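Local coordinates for ribonuclease P protein component 3 (Thermococcus kodakarensis KOD1, PDB 3WYZ) that probably forms part of ribonuclease P, the RNA-protein complex that generates mature tRNA by cleaving the 5'-ends of tRNA precursors, at residues V65-R78 against A87-M101. Sequence-based numbering, arbitrary orientation.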
ATOM      1  N   VAL A  65      -4.225  -3.585 -11.766  1.00 43.69           N
ATOM      2  CA  VAL A  65      -2.808  -3.824 -11.539  1.00 44.41           C
ATOM      3  C   VAL A  65      -2.156  -2.626 -10.854  1.00 43.76           C
ATOM      4  O   VAL A  65      -2.388  -1.474 -11.237  1.00 43.41           O
ATOM      5  CB  VAL A  65      -2.066  -4.141 -12.867  1.00 45.21           C
ATOM      6  CG1 VAL A  65      -0.571  -4.304 -12.632  1.00 46.51           C
ATOM      7  CG2 VAL A  65      -2.625  -5.409 -13.499  1.00 44.67           C
ATOM      8  N   ALA A  66      -1.348  -2.910  -9.834  1.00 44.53           N
ATOM      9  CA  ALA A  66      -0.514  -1.892  -9.193  1.00 44.79           C
ATOM     10  C   ALA A  66       0.957  -2.196  -9.434  1.00 46.09           C
ATOM     11  O   ALA A  66       1.344  -3.348  -9.625  1.00 48.70           O
ATOM     12  CB  ALA A  66      -0.800  -1.832  -7.712  1.00 43.68           C
ATOM     13  N   LEU A  67       1.773  -1.152  -9.427  1.00 48.42           N
ATOM     14  CA  LEU A  67       3.205  -1.287  -9.611  1.00 51.35           C
ATOM     15  C   LEU A  67       3.924  -0.828  -8.345  1.00 51.96           C
ATOM     16  O   LEU A  67       3.860   0.351  -7.983  1.00 58.56           O
ATOM     17  CB  LEU A  67       3.641  -0.449 -10.809  1.00 54.08           C
ATOM     18  CG  LEU A  67       5.057  -0.669 -11.334  1.00 57.75           C
ATOM     19  CD1 LEU A  67       5.209  -2.069 -11.918  1.00 58.37           C
ATOM     20  CD2 LEU A  67       5.374   0.393 -12.377  1.00 59.06           C
ATOM     21  N   LEU A  68       4.600  -1.755  -7.673  1.00 49.53           N
ATOM     22  CA  LEU A  68       5.318  -1.439  -6.440  1.00 49.77           C
ATOM     23  C   LEU A  68       6.803  -1.223  -6.712  1.00 49.46           C
ATOM     24  O   LEU A  68       7.528  -2.169  -7.028  1.00 47.68           O
ATOM     25  CB  LEU A  68       5.127  -2.547  -5.401  1.00 48.35           C
ATOM     26  CG  LEU A  68       5.925  -2.394  -4.099  1.00 50.16           C
ATOM     27  CD1 LEU A  68       5.433  -1.204  -3.294  1.00 51.13           C
ATOM     28  CD2 LEU A  68       5.855  -3.670  -3.280  1.00 50.27           C
ATOM     29  N   LEU A  69       7.245   0.023  -6.572  1.00 50.32           N
ATOM     30  CA  LEU A  69       8.641   0.379  -6.782  1.00 53.39           C
ATOM     31  C   LEU A  69       9.426   0.241  -5.486  1.00 55.25           C
ATOM     32  O   LEU A  69       9.104   0.885  -4.485  1.00 50.57           O
ATOM     33  CB  LEU A  69       8.764   1.817  -7.293  1.00 53.81           C
ATOM     34  CG  LEU A  69       8.000   2.191  -8.562  1.00 55.35           C
ATOM     35  CD1 LEU A  69       8.335   3.627  -8.949  1.00 56.85           C
ATOM     36  CD2 LEU A  69       8.300   1.230  -9.708  1.00 57.44           C
ATOM     37  N   VAL A  70      10.450  -0.609  -5.509  1.00 59.51           N
ATOM     38  CA  VAL A  70      11.411  -0.690  -4.414  1.00 63.24           C
ATOM     39  C   VAL A  70      12.773  -0.239  -4.955  1.00 65.03           C
ATOM     40  O   VAL A  70      13.299  -0.814  -5.909  1.00 63.32           O
ATOM     41  CB  VAL A  70      11.456  -2.101  -3.780  1.00 64.88           C
ATOM     42  CG1 VAL A  70      10.045  -2.619  -3.528  1.00 65.08           C
ATOM     43  CG2 VAL A  70      12.210  -3.092  -4.646  1.00 66.67           C
ATOM     44  N   THR A  71      13.315   0.823  -4.369  1.00 68.67           N
ATOM     45  CA  THR A  71      14.555   1.425  -4.852  1.00 72.02           C
ATOM     46  C   THR A  71      15.127   2.410  -3.835  1.00 71.47           C
ATOM     47  O   THR A  71      14.440   2.825  -2.900  1.00 69.07           O
ATOM     48  CB  THR A  71      14.344   2.150  -6.205  1.00 74.41           C
ATOM     49  OG1 THR A  71      15.580   2.726  -6.643  1.00 81.28           O
ATOM     50  CG2 THR A  71      13.299   3.254  -6.091  1.00 74.18           C
ATOM     51  N   ARG A  72      16.394   2.768  -4.026  1.00 74.96           N
ATOM     52  CA  ARG A  72      17.066   3.755  -3.185  1.00 77.85           C
ATOM     53  C   ARG A  72      17.514   4.951  -4.023  1.00 77.68           C
ATOM     54  O   ARG A  72      18.557   5.549  -3.757  1.00 81.73           O
ATOM     55  CB  ARG A  72      18.270   3.121  -2.473  1.00 81.85           C
ATOM     56  CG  ARG A  72      17.928   1.977  -1.527  1.00 86.20           C
ATOM     57  CD  ARG A  72      16.938   2.405  -0.451  1.00 88.89           C
ATOM     58  NE  ARG A  72      17.083   1.630   0.779  1.00 90.89           N
ATOM     59  CZ  ARG A  72      17.997   1.859   1.721  1.00 93.24           C
ATOM     60  NH1 ARG A  72      18.881   2.847   1.593  1.00 94.02           N
ATOM     61  NH2 ARG A  72      18.031   1.088   2.801  1.00 94.03           N
ATOM     62  N   LYS A  73      16.717   5.301  -5.030  1.00 76.29           N
ATOM     63  CA  LYS A  73      17.021   6.430  -5.905  1.00 78.28           C
ATOM     64  C   LYS A  73      15.755   7.241  -6.162  1.00 77.16           C
ATOM     65  O   LYS A  73      14.922   6.843  -6.974  1.00 79.46           O
ATOM     66  CB  LYS A  73      17.621   5.936  -7.222  1.00 81.11           C
ATOM     67  CG  LYS A  73      18.997   5.307  -7.064  1.00 83.99           C
ATOM     68  CD  LYS A  73      19.509   4.717  -8.366  1.00 87.41           C
ATOM     69  CE  LYS A  73      20.815   3.970  -8.145  1.00 89.68           C
ATOM     70  NZ  LYS A  73      21.407   3.480  -9.418  1.00 90.81           N
ATOM     71  N   PRO A  74      15.599   8.380  -5.458  1.00 76.21           N
ATOM     72  CA  PRO A  74      14.446   9.274  -5.601  1.00 76.22           C
ATOM     73  C   PRO A  74      14.093   9.657  -7.043  1.00 77.62           C
ATOM     74  O   PRO A  74      12.912   9.762  -7.382  1.00 79.53           O
ATOM     75  CB  PRO A  74      14.881  10.508  -4.814  1.00 76.34           C
ATOM     76  CG  PRO A  74      15.734   9.957  -3.730  1.00 76.73           C
ATOM     77  CD  PRO A  74      16.482   8.815  -4.357  1.00 76.57           C
ATOM     78  N   SER A  75      15.107   9.859  -7.879  1.00 78.64           N
ATOM     79  CA  SER A  75      14.903  10.266  -9.275  1.00 80.89           C
ATOM     80  C   SER A  75      14.061   9.277 -10.092  1.00 78.78           C
ATOM     81  O   SER A  75      13.411   9.667 -11.061  1.00 80.41           O
ATOM     82  CB  SER A  75      16.259  10.486  -9.965  1.00 82.37           C
ATOM     83  OG  SER A  75      17.111   9.363  -9.801  1.00 81.85           O
ATOM     84  N   LEU A  76      14.079   8.005  -9.702  1.00 76.92           N
ATOM     85  CA  LEU A  76      13.303   6.968 -10.393  1.00 78.08           C
ATOM     86  C   LEU A  76      11.795   7.092 -10.145  1.00 77.06           C
ATOM     87  O   LEU A  76      10.997   6.769 -11.023  1.00 74.31           O
ATOM     88  CB  LEU A  76      13.781   5.570  -9.984  1.00 78.57           C
ATOM     89  CG  LEU A  76      15.069   5.051 -10.636  1.00 81.60           C
ATOM     90  CD1 LEU A  76      16.217   6.052 -10.601  1.00 84.04           C
ATOM     91  CD2 LEU A  76      15.487   3.761  -9.959  1.00 82.18           C
ATOM     92  N   ILE A  77      11.417   7.561  -8.955  1.00 75.39           N
ATOM     93  CA  ILE A  77      10.008   7.753  -8.604  1.00 73.32           C
ATOM     94  C   ILE A  77       9.392   8.816  -9.509  1.00 74.00           C
ATOM     95  O   ILE A  77       8.278   8.636 -10.005  1.00 73.97           O
ATOM     96  CB  ILE A  77       9.813   8.145  -7.111  1.00 72.49           C
ATOM     97  CG1 ILE A  77       9.934   6.923  -6.190  1.00 72.19           C
ATOM     98  CG2 ILE A  77       8.438   8.767  -6.880  1.00 70.72           C
ATOM     99  CD1 ILE A  77      11.307   6.294  -6.125  1.00 73.00           C
ATOM    100  N   ARG A  78      10.117   9.915  -9.717  1.00 75.11           N
ATOM    101  CA  ARG A  78       9.660  10.990 -10.605  1.00 76.38           C
ATOM    102  C   ARG A  78       9.607  10.519 -12.054  1.00 74.30           C
ATOM    103  O   ARG A  78       8.668  10.834 -12.784  1.00 73.77           O
ATOM    104  CB  ARG A  78      10.580  12.212 -10.506  1.00 78.53           C
ATOM    105  CG  ARG A  78       9.940  13.500 -11.002  1.00 81.59           C
ATOM    106  CD  ARG A  78      10.951  14.626 -11.166  1.00 83.96           C
ATOM    107  NE  ARG A  78      11.681  14.926  -9.931  1.00 86.77           N
ATOM    108  CZ  ARG A  78      12.908  14.493  -9.625  1.00 90.03           C
ATOM    109  NH1 ARG A  78      13.601  13.715 -10.457  1.00 89.66           N
ATOM    110  NH2 ARG A  78      13.454  14.845  -8.465  1.00 91.33           N
ATOM    111  N   ALA A  87      -1.481   1.747 -14.536  1.00 61.43           N
ATOM    112  CA  ALA A  87      -1.323   1.006 -13.289  1.00 56.67           C
ATOM    113  C   ALA A  87      -1.251   1.976 -12.124  1.00 53.18           C
ATOM    114  O   ALA A  87      -0.838   3.128 -12.290  1.00 51.06           O
ATOM    115  CB  ALA A  87      -0.063   0.150 -13.335  1.00 57.05           C
ATOM    116  N   LEU A  88      -1.653   1.508 -10.945  1.00 49.97           N
ATOM    117  CA  LEU A  88      -1.437   2.264  -9.723  1.00 47.55           C
ATOM    118  C   LEU A  88       0.047   2.234  -9.425  1.00 47.25           C
ATOM    119  O   LEU A  88       0.697   1.200  -9.580  1.00 45.69           O
ATOM    120  CB  LEU A  88      -2.192   1.662  -8.540  1.00 47.44           C
ATOM    121  CG  LEU A  88      -3.706   1.588  -8.661  1.00 47.79           C
ATOM    122  CD1 LEU A  88      -4.295   0.917  -7.438  1.00 48.17           C
ATOM    123  CD2 LEU A  88      -4.342   2.952  -8.886  1.00 47.90           C
ATOM    124  N   LEU A  89       0.584   3.369  -8.992  1.00 47.71           N
ATOM    125  CA  LEU A  89       1.984   3.451  -8.628  1.00 47.62           C
ATOM    126  C   LEU A  89       2.112   3.420  -7.110  1.00 46.38           C
ATOM    127  O   LEU A  89       1.763   4.384  -6.432  1.00 45.62           O
ATOM    128  CB  LEU A  89       2.614   4.720  -9.211  1.00 48.52           C
ATOM    129  CG  LEU A  89       4.144   4.828  -9.142  1.00 49.69           C
ATOM    130  CD1 LEU A  89       4.805   3.680  -9.882  1.00 48.63           C
ATOM    131  CD2 LEU A  89       4.615   6.163  -9.712  1.00 50.24           C
ATOM    132  N   TYR A  90       2.585   2.294  -6.586  1.00 43.66           N
ATOM    133  CA  TYR A  90       2.942   2.184  -5.177  1.00 44.78           C
ATOM    134  C   TYR A  90       4.445   2.362  -5.013  1.00 44.92           C
ATOM    135  O   TYR A  90       5.211   2.119  -5.942  1.00 45.12           O
ATOM    136  CB  TYR A  90       2.560   0.819  -4.605  1.00 43.57           C
ATOM    137  CG  TYR A  90       1.089   0.471  -4.607  1.00 42.75           C
ATOM    138  CD1 TYR A  90       0.098   1.453  -4.667  1.00 43.00           C
ATOM    139  CD2 TYR A  90       0.690  -0.853  -4.494  1.00 40.30           C
ATOM    140  CE1 TYR A  90      -1.243   1.117  -4.652  1.00 41.71           C
ATOM    141  CE2 TYR A  90      -0.643  -1.194  -4.469  1.00 40.87           C
ATOM    142  CZ  TYR A  90      -1.607  -0.210  -4.552  1.00 42.17           C
ATOM    143  OH  TYR A  90      -2.931  -0.570  -4.530  1.00 41.61           O
ATOM    144  N   VAL A  91       4.853   2.788  -3.820  1.00 46.33           N
ATOM    145  CA  VAL A  91       6.263   2.863  -3.456  1.00 45.24           C
ATOM    146  C   VAL A  91       6.457   2.194  -2.103  1.00 45.45           C
ATOM    147  O   VAL A  91       5.712   2.451  -1.163  1.00 45.04           O
ATOM    148  CB  VAL A  91       6.768   4.318  -3.400  1.00 45.83           C
ATOM    149  CG1 VAL A  91       8.214   4.377  -2.909  1.00 45.38           C
ATOM    150  CG2 VAL A  91       6.649   4.974  -4.763  1.00 45.23           C
ATOM    151  N   GLN A  92       7.463   1.327  -2.025  1.00 47.88           N
ATOM    152  CA  GLN A  92       7.843   0.672  -0.785  1.00 50.29           C
ATOM    153  C   GLN A  92       8.506   1.687   0.142  1.00 50.58           C
ATOM    154  O   GLN A  92       9.501   2.314  -0.230  1.00 50.71           O
ATOM    155  CB  GLN A  92       8.818  -0.469  -1.085  1.00 52.89           C
ATOM    156  CG  GLN A  92       9.301  -1.267   0.119  1.00 55.93           C
ATOM    157  CD  GLN A  92       8.411  -2.453   0.425  1.00 59.39           C
ATOM    158  OE1 GLN A  92       7.310  -2.291   0.949  1.00 66.28           O
ATOM    159  NE2 GLN A  92       8.881  -3.655   0.098  1.00 59.71           N
ATOM    160  N   GLY A  93       7.947   1.839   1.343  1.00 49.46           N
ATOM    161  CA  GLY A  93       8.510   2.714   2.359  1.00 48.02           C
ATOM    162  C   GLY A  93       9.688   2.076   3.071  1.00 48.58           C
ATOM    163  O   GLY A  93       9.957   0.894   2.890  1.00 48.05           O
ATOM    164  N   GLY A  94      10.389   2.862   3.884  1.00 50.22           N
ATOM    165  CA  GLY A  94      11.525   2.366   4.655  1.00 53.40           C
ATOM    166  C   GLY A  94      12.726   3.291   4.657  1.00 55.40           C
ATOM    167  O   GLY A  94      13.432   3.398   5.665  1.00 58.42           O
ATOM    168  N   ASP A  95      12.980   3.932   3.518  1.00 57.02           N
ATOM    169  CA  ASP A  95      14.031   4.933   3.408  1.00 58.90           C
ATOM    170  C   ASP A  95      13.370   6.305   3.477  1.00 58.98           C
ATOM    171  O   ASP A  95      12.335   6.533   2.848  1.00 55.88           O
ATOM    172  CB  ASP A  95      14.800   4.750   2.095  1.00 64.18           C
ATOM    173  CG  ASP A  95      15.988   5.704   1.951  1.00 68.40           C
ATOM    174  OD1 ASP A  95      16.383   6.372   2.932  1.00 74.36           O
ATOM    175  OD2 ASP A  95      16.542   5.778   0.838  1.00 72.75           O
ATOM    176  N   MET A  96      13.964   7.211   4.248  1.00 58.74           N
ATOM    177  CA  MET A  96      13.366   8.520   4.479  1.00 61.88           C
ATOM    178  C   MET A  96      13.362   9.415   3.243  1.00 61.49           C
ATOM    179  O   MET A  96      12.414  10.182   3.039  1.00 62.22           O
ATOM    180  CB  MET A  96      14.053   9.227   5.648  1.00 63.99           C
ATOM    181  CG  MET A  96      13.493   8.832   7.003  1.00 67.14           C
ATOM    182  SD  MET A  96      11.740   9.225   7.190  1.00 71.70           S
ATOM    183  CE  MET A  96      11.693   9.630   8.935  1.00 75.43           C
ATOM    184  N   ARG A  97      14.415   9.325   2.429  1.00 63.68           N
ATOM    185  CA  ARG A  97      14.459  10.020   1.138  1.00 63.32           C
ATOM    186  C   ARG A  97      13.371   9.498   0.196  1.00 58.41           C
ATOM    187  O   ARG A  97      12.769  10.267  -0.562  1.00 56.18           O
ATOM    188  CB  ARG A  97      15.824   9.845   0.466  1.00 69.11           C
ATOM    189  CG  ARG A  97      16.954  10.592   1.146  1.00 76.01           C
ATOM    190  CD  ARG A  97      18.230  10.563   0.313  1.00 79.39           C
ATOM    191  NE  ARG A  97      19.282  11.380   0.914  1.00 85.13           N
ATOM    192  CZ  ARG A  97      20.495  11.570   0.395  1.00 91.26           C
ATOM    193  NH1 ARG A  97      20.842  11.000  -0.758  1.00 93.74           N
ATOM    194  NH2 ARG A  97      21.370  12.340   1.036  1.00 92.11           N
ATOM    195  N   ILE A  98      13.135   8.189   0.249  1.00 54.28           N
ATOM    196  CA  ILE A  98      12.122   7.539  -0.579  1.00 53.79           C
ATOM    197  C   ILE A  98      10.728   7.889  -0.092  1.00 50.59           C
ATOM    198  O   ILE A  98       9.868   8.253  -0.893  1.00 48.96           O
ATOM    199  CB  ILE A  98      12.306   6.007  -0.603  1.00 53.99           C
ATOM    200  CG1 ILE A  98      13.651   5.649  -1.257  1.00 55.12           C
ATOM    201  CG2 ILE A  98      11.151   5.320  -1.326  1.00 53.80           C
ATOM    202  CD1 ILE A  98      13.816   6.111  -2.692  1.00 54.64           C
ATOM    203  N   ASN A  99      10.516   7.783   1.218  1.00 48.80           N
ATOM    204  CA  ASN A  99       9.250   8.174   1.826  1.00 48.00           C
ATOM    205  C   ASN A  99       8.847   9.593   1.430  1.00 48.60           C
ATOM    206  O   ASN A  99       7.697   9.831   1.081  1.00 48.40           O
ATOM    207  CB  ASN A  99       9.317   8.070   3.355  1.00 47.85           C
ATOM    208  CG  ASN A  99       9.325   6.638   3.851  1.00 45.85           C
ATOM    209  OD1 ASN A  99       9.362   5.703   3.068  1.00 46.34           O
ATOM    210  ND2 ASN A  99       9.305   6.466   5.164  1.00 46.04           N
ATOM    211  N   ARG A 100       9.797  10.521   1.481  1.00 49.58           N
ATOM    212  CA  ARG A 100       9.547  11.919   1.124  1.00 51.91           C
ATOM    213  C   ARG A 100       9.276  12.093  -0.369  1.00 49.78           C
ATOM    214  O   ARG A 100       8.325  12.778  -0.753  1.00 49.63           O
ATOM    215  CB  ARG A 100      10.733  12.794   1.543  1.00 57.81           C
ATOM    216  CG  ARG A 100      10.474  14.296   1.465  1.00 64.26           C
ATOM    217  CD  ARG A 100      11.771  15.088   1.325  1.00 69.26           C
ATOM    218  NE  ARG A 100      12.433  14.824   0.044  1.00 73.23           N
ATOM    219  CZ  ARG A 100      13.590  15.359  -0.347  1.00 77.32           C
ATOM    220  NH1 ARG A 100      14.252  16.210   0.435  1.00 77.16           N
ATOM    221  NH2 ARG A 100      14.091  15.042  -1.538  1.00 78.95           N
ATOM    222  N   MET A 101      10.106  11.473  -1.205  1.00 48.47           N
ATOM    223  CA  MET A 101       9.988  11.615  -2.660  1.00 48.82           C
ATOM    224  C   MET A 101       8.726  10.954  -3.213  1.00 46.79           C
ATOM    225  O   MET A 101       8.164  11.420  -4.203  1.00 44.78           O
ATOM    226  CB  MET A 101      11.214  11.029  -3.361  1.00 52.20           C
ATOM    227  CG  MET A 101      11.266  11.306  -4.863  1.00 56.20           C
ATOM    228  SD  MET A 101      11.281  13.069  -5.261  1.00 62.88           S
ATOM    229  CE  MET A 101      11.218  13.014  -7.047  1.00 64.25           C
TER
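Leu67 gives its N to Leu88 O at 2.6 Å and takes Tyr90 N on its own O; Leu69 repeats the pattern with Tyr90 O and Gln92 N, and Leu88 N to Val65 O completes the ladder. These five backbone hydrogen bonds join strands 65-70 and 88-92 in parallel register. Beyond the strands, Arg72 and Asp95, the N-cap residue of helix 96-104, make a long salt bridge, NH1 to OD2 3.8 Å. That oxygen lies well out of the guanidinium plane, and the attraction is one of charge alone.

On the face carrying Ala66, Leu68 and Tyr90, the Ala66 methyl lies against one face of the phenol ring, offset toward the CE2 rim, in a CH-pi contact, CB 3.7 Å from the Tyr90 centroid; alanine is small enough to fit there. Tyr90 CG stands anti to its own carbonyl carbon (chi1 -62°), which lays the ring back over Ala66, while its OH bonds to Met16 O. A leucine in its place would probably leave Met16 O without this donor and the Ala66 methyl without its aromatic cover.

The other face is aliphatic: Leu69 CD1 meets Leu89 CD1 at 3.7 Å, and Ile77 CG1 from helix 74-83 reaches Val91 CG2 at 4.1 Å. Between the helices the unbranched Met101 chain, bent at chi2 (59°), lays CG against Pro74 CB (3.7 Å) and carries its methyl over one face of the Arg78 guanidinium. Ile98 CD1 lies against the turn before helix 74-83, 3.4 Å from Thr71 O.

This is a beta-alpha-beta unit of a TIM barrel-like fold: backbone polarity is spent between the strands, branched aliphatics seal helix to sheet, and charged groups keep to the outer margin.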